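Local coordinates for protein ribonuclease J (Methanolobus psychrophilus R15, PDB 5HAB) that probably degrades RNA as a metal-dependent exoribonuclease of the beta-CASP metallo-beta-lactamase family, at residues B[375-380]-B[385-390]. The protein carries 1 engineered substitution. Numbering follows the deposited sequence.
Sequences ANVIPN and ANRYAL. With SO4 (sulfate ion), chain I; nucleotides of chain D.
Val377 meets Arg387 mainly through one methyl group: CG2 lies over a face of the guanidinium, displaced toward its rim, 3.4 Å from NH2 and 3.6 Å from CZ of Arg387. With CG1 of Val377 anti to the backbone N (chi1 -168°), CG2 falls beside that N and takes this position, while CG1 reaches only the aliphatic CG of Arg387, at 4.1 Å. The arginine chain bends at chi2 (-65°) and chi3 (-101°), and polar partners hold its plane: NH2 and NE form salt bridges with Asp403 and Glu391, and NH1 bonds to the carbonyl of His345. The contact itself is thus van der Waals packing against a buried, well-satisfied charge. The loop's other side faces RNA. There Asn376 ND2 is 3.0 Å from OP3 of nucleotide A1 of chain D, Pro379 CG lies 3.8 Å from C6 of the A1 adenine, and Ile378 CG1 comes within 3.8 Å of N9 of A2. Residues 375-380 link strand 370-374 of the parallel beta-CASP sheet to helix 381-396, with Asn380 as N-cap; along that helix Tyr388 packs on Met382 of the second subunit, and Arg387 and Leu390 pack on Phe373 of the strand.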
loop_
_atom_site.group_PDB
_atom_site.type_symbol
_atom_site.label_atom_id
_atom_site.label_comp_id
_atom_site.label_asym_id
_atom_site.label_seq_id
_atom_site.Cartn_x
_atom_site.Cartn_y
_atom_site.Cartn_z
ATOM N N ALA B 375 -7.490 8.025 -18.728
ATOM C CA ALA B 375 -8.396 7.865 -17.597
ATOM C C ALA B 375 -7.699 7.116 -16.467
ATOM O O ALA B 375 -6.684 6.449 -16.678
ATOM C CB ALA B 375 -9.658 7.124 -18.017
ATOM N N ASN B 376 -8.243 7.242 -15.264
ATOM C CA ASN B 376 -7.738 6.504 -14.117
ATOM C C ASN B 376 -8.556 5.242 -13.895
ATOM O O ASN B 376 -9.657 5.106 -14.429
ATOM C CB ASN B 376 -7.784 7.375 -12.859
ATOM C CG ASN B 376 -9.209 7.731 -12.450
ATOM O OD1 ASN B 376 -10.108 7.822 -13.292
ATOM N ND2 ASN B 376 -9.421 7.930 -11.152
ATOM N N VAL B 377 -8.020 4.319 -13.106
ATOM C CA VAL B 377 -8.777 3.142 -12.710
ATOM C C VAL B 377 -9.555 3.500 -11.449
ATOM O O VAL B 377 -8.967 3.951 -10.465
ATOM C CB VAL B 377 -7.861 1.924 -12.472
ATOM C CG1 VAL B 377 -8.684 0.643 -12.355
ATOM C CG2 VAL B 377 -6.824 1.809 -13.580
ATOM N N ILE B 378 -10.871 3.307 -11.473
ATOM C CA ILE B 378 -11.698 3.580 -10.300
ATOM C C ILE B 378 -11.401 2.562 -9.205
ATOM O O ILE B 378 -11.449 1.355 -9.446
ATOM C CB ILE B 378 -13.208 3.610 -10.648
ATOM C CG1 ILE B 378 -13.557 4.841 -11.495
ATOM C CG2 ILE B 378 -14.053 3.564 -9.387
ATOM C CD1 ILE B 378 -13.251 4.732 -12.960
ATOM N N PRO B 379 -11.080 3.052 -7.995
ATOM C CA PRO B 379 -10.667 2.219 -6.857
ATOM C C PRO B 379 -11.775 1.325 -6.307
ATOM O O PRO B 379 -12.099 1.400 -5.123
ATOM C CB PRO B 379 -10.246 3.252 -5.803
ATOM C CG PRO B 379 -9.988 4.508 -6.567
ATOM C CD PRO B 379 -10.981 4.487 -7.681
ATOM N N ASN B 380 -12.340 0.482 -7.164
ATOM C CA ASN B 380 -13.306 -0.521 -6.742
ATOM C C ASN B 380 -12.917 -1.859 -7.360
ATOM O O ASN B 380 -12.561 -1.916 -8.535
ATOM C CB ASN B 380 -14.722 -0.120 -7.159
ATOM C CG ASN B 380 -15.770 -1.096 -6.672
ATOM O OD1 ASN B 380 -16.096 -2.065 -7.359
ATOM N ND2 ASN B 380 -16.302 -0.850 -5.477
ATOM N N ALA B 385 -10.951 -5.437 -11.540
ATOM C CA ALA B 385 -10.963 -6.742 -12.198
ATOM C C ALA B 385 -11.157 -6.584 -13.703
ATOM O O ALA B 385 -10.373 -7.111 -14.490
ATOM C CB ALA B 385 -12.041 -7.637 -11.618
ATOM N N ASN B 386 -12.184 -5.845 -14.111
ATOM C CA ASN B 386 -12.439 -5.713 -15.544
ATOM C C ASN B 386 -11.233 -5.097 -16.262
ATOM O O ASN B 386 -10.861 -5.532 -17.362
ATOM C CB ASN B 386 -13.700 -4.882 -15.804
ATOM C CG ASN B 386 -14.954 -5.556 -15.289
ATOM O OD1 ASN B 386 -15.089 -6.776 -15.365
ATOM N ND2 ASN B 386 -15.886 -4.763 -14.773
ATOM N N ARG B 387 -10.603 -4.115 -15.624
ATOM C CA ARG B 387 -9.427 -3.471 -16.203
ATOM C C ARG B 387 -8.260 -4.446 -16.291
ATOM O O ARG B 387 -7.540 -4.470 -17.287
ATOM C CB ARG B 387 -9.011 -2.251 -15.385
ATOM C CG ARG B 387 -9.282 -0.932 -16.069
ATOM C CD ARG B 387 -8.446 -0.759 -17.327
ATOM N NE ARG B 387 -7.289 0.101 -17.100
ATOM C CZ ARG B 387 -7.342 1.429 -17.098
ATOM N NH1 ARG B 387 -8.501 2.048 -17.281
ATOM N NH2 ARG B 387 -6.244 2.140 -16.888
ATOM N N TYR B 388 -8.084 -5.254 -15.250
ATOM C CA TYR B 388 -7.013 -6.239 -15.241
ATOM C C TYR B 388 -7.191 -7.250 -16.372
ATOM O O TYR B 388 -6.238 -7.543 -17.089
ATOM C CB TYR B 388 -6.940 -6.954 -13.889
ATOM C CG TYR B 388 -6.006 -8.144 -13.877
ATOM C CD1 TYR B 388 -4.636 -7.976 -13.742
ATOM C CD2 TYR B 388 -6.496 -9.440 -13.993
ATOM C CE1 TYR B 388 -3.781 -9.067 -13.729
ATOM C CE2 TYR B 388 -5.654 -10.533 -13.980
ATOM C CZ TYR B 388 -4.296 -10.342 -13.848
ATOM O OH TYR B 388 -3.457 -11.430 -13.834
ATOM N N ALA B 389 -8.401 -7.776 -16.535
ATOM C CA ALA B 389 -8.671 -8.743 -17.600
ATOM C C ALA B 389 -8.443 -8.120 -18.982
ATOM O O ALA B 389 -7.785 -8.717 -19.847
ATOM C CB ALA B 389 -10.090 -9.281 -17.482
ATOM N N LEU B 390 -8.970 -6.911 -19.173
ATOM C CA LEU B 390 -8.791 -6.196 -20.433
ATOM C C LEU B 390 -7.308 -6.021 -20.767
ATOM O O LEU B 390 -6.851 -6.375 -21.859
ATOM C CB LEU B 390 -9.472 -4.825 -20.375
ATOM C CG LEU B 390 -9.279 -3.950 -21.617
ATOM C CD1 LEU B 390 -10.089 -4.499 -22.789
ATOM C CD2 LEU B 390 -9.636 -2.502 -21.339
HETATM S S SO4 I . 0.172 -11.528 -15.044
HETATM O O1 SO4 I . 1.019 -10.488 -15.629
HETATM O O2 SO4 I . -0.375 -11.081 -13.762
HETATM O O3 SO4 I . -0.934 -11.821 -15.952
HETATM O O4 SO4 I . 0.969 -12.736 -14.846
ATOM O OP3 A D 1 -9.950 10.850 -11.791
ATOM P P A D 1 -11.035 11.596 -11.109
ATOM O OP1 A D 1 -11.728 12.448 -12.109
ATOM O OP2 A D 1 -10.467 12.228 -9.892
ATOM O "O5'" A D 1 -12.065 10.519 -10.565
ATOM C "C5'" A D 1 -12.579 9.488 -11.402
ATOM C "C4'" A D 1 -13.832 8.894 -10.810
ATOM O "O4'" A D 1 -13.461 8.075 -9.667
ATOM C "C3'" A D 1 -14.836 9.923 -10.295
ATOM O "O3'" A D 1 -16.173 9.487 -10.528
ATOM C "C2'" A D 1 -14.549 9.976 -8.797
ATOM O "O2'" A D 1 -15.652 10.362 -8.004
ATOM C "C1'" A D 1 -14.111 8.542 -8.498
ATOM N N9 A D 1 -13.150 8.470 -7.391
ATOM C C8 A D 1 -12.106 9.341 -7.171
ATOM N N7 A D 1 -11.394 9.071 -6.104
ATOM C C5 A D 1 -12.012 7.945 -5.577
ATOM C C6 A D 1 -11.731 7.168 -4.438
ATOM N N6 A D 1 -10.718 7.419 -3.600
ATOM N N1 A D 1 -12.538 6.110 -4.189
ATOM C C2 A D 1 -13.553 5.862 -5.030
ATOM N N3 A D 1 -13.918 6.518 -6.133
ATOM C C4 A D 1 -13.099 7.564 -6.355
ATOM P P A D 2 -17.192 10.466 -11.293
ATOM O OP1 A D 2 -16.926 11.846 -10.808
ATOM O OP2 A D 2 -18.555 9.889 -11.177
ATOM O "O5'" A D 2 -16.733 10.405 -12.820
ATOM C "C5'" A D 2 -17.615 9.927 -13.826
ATOM C "C4'" A D 2 -17.023 8.772 -14.596
ATOM O "O4'" A D 2 -16.220 7.948 -13.711
ATOM C "C3'" A D 2 -18.029 7.807 -15.208
ATOM O "O3'" A D 2 -18.533 8.261 -16.454
ATOM C "C2'" A D 2 -17.245 6.503 -15.303
ATOM O "O2'" A D 2 -16.427 6.485 -16.463
ATOM C "C1'" A D 2 -16.346 6.589 -14.068
ATOM N N9 A D 2 -16.882 5.847 -12.910
ATOM C C8 A D 2 -17.235 6.363 -11.687
ATOM N N7 A D 2 -17.659 5.466 -10.831
ATOM C C5 A D 2 -17.566 4.273 -11.531
ATOM C C6 A D 2 -17.869 2.947 -11.174
ATOM N N6 A D 2 -18.344 2.595 -9.975
ATOM N N1 A D 2 -17.664 1.988 -12.105
ATOM C C2 A D 2 -17.187 2.348 -13.307
ATOM N N3 A D 2 -16.864 3.558 -13.759
ATOM C C4 A D 2 -17.075 4.488 -12.810
#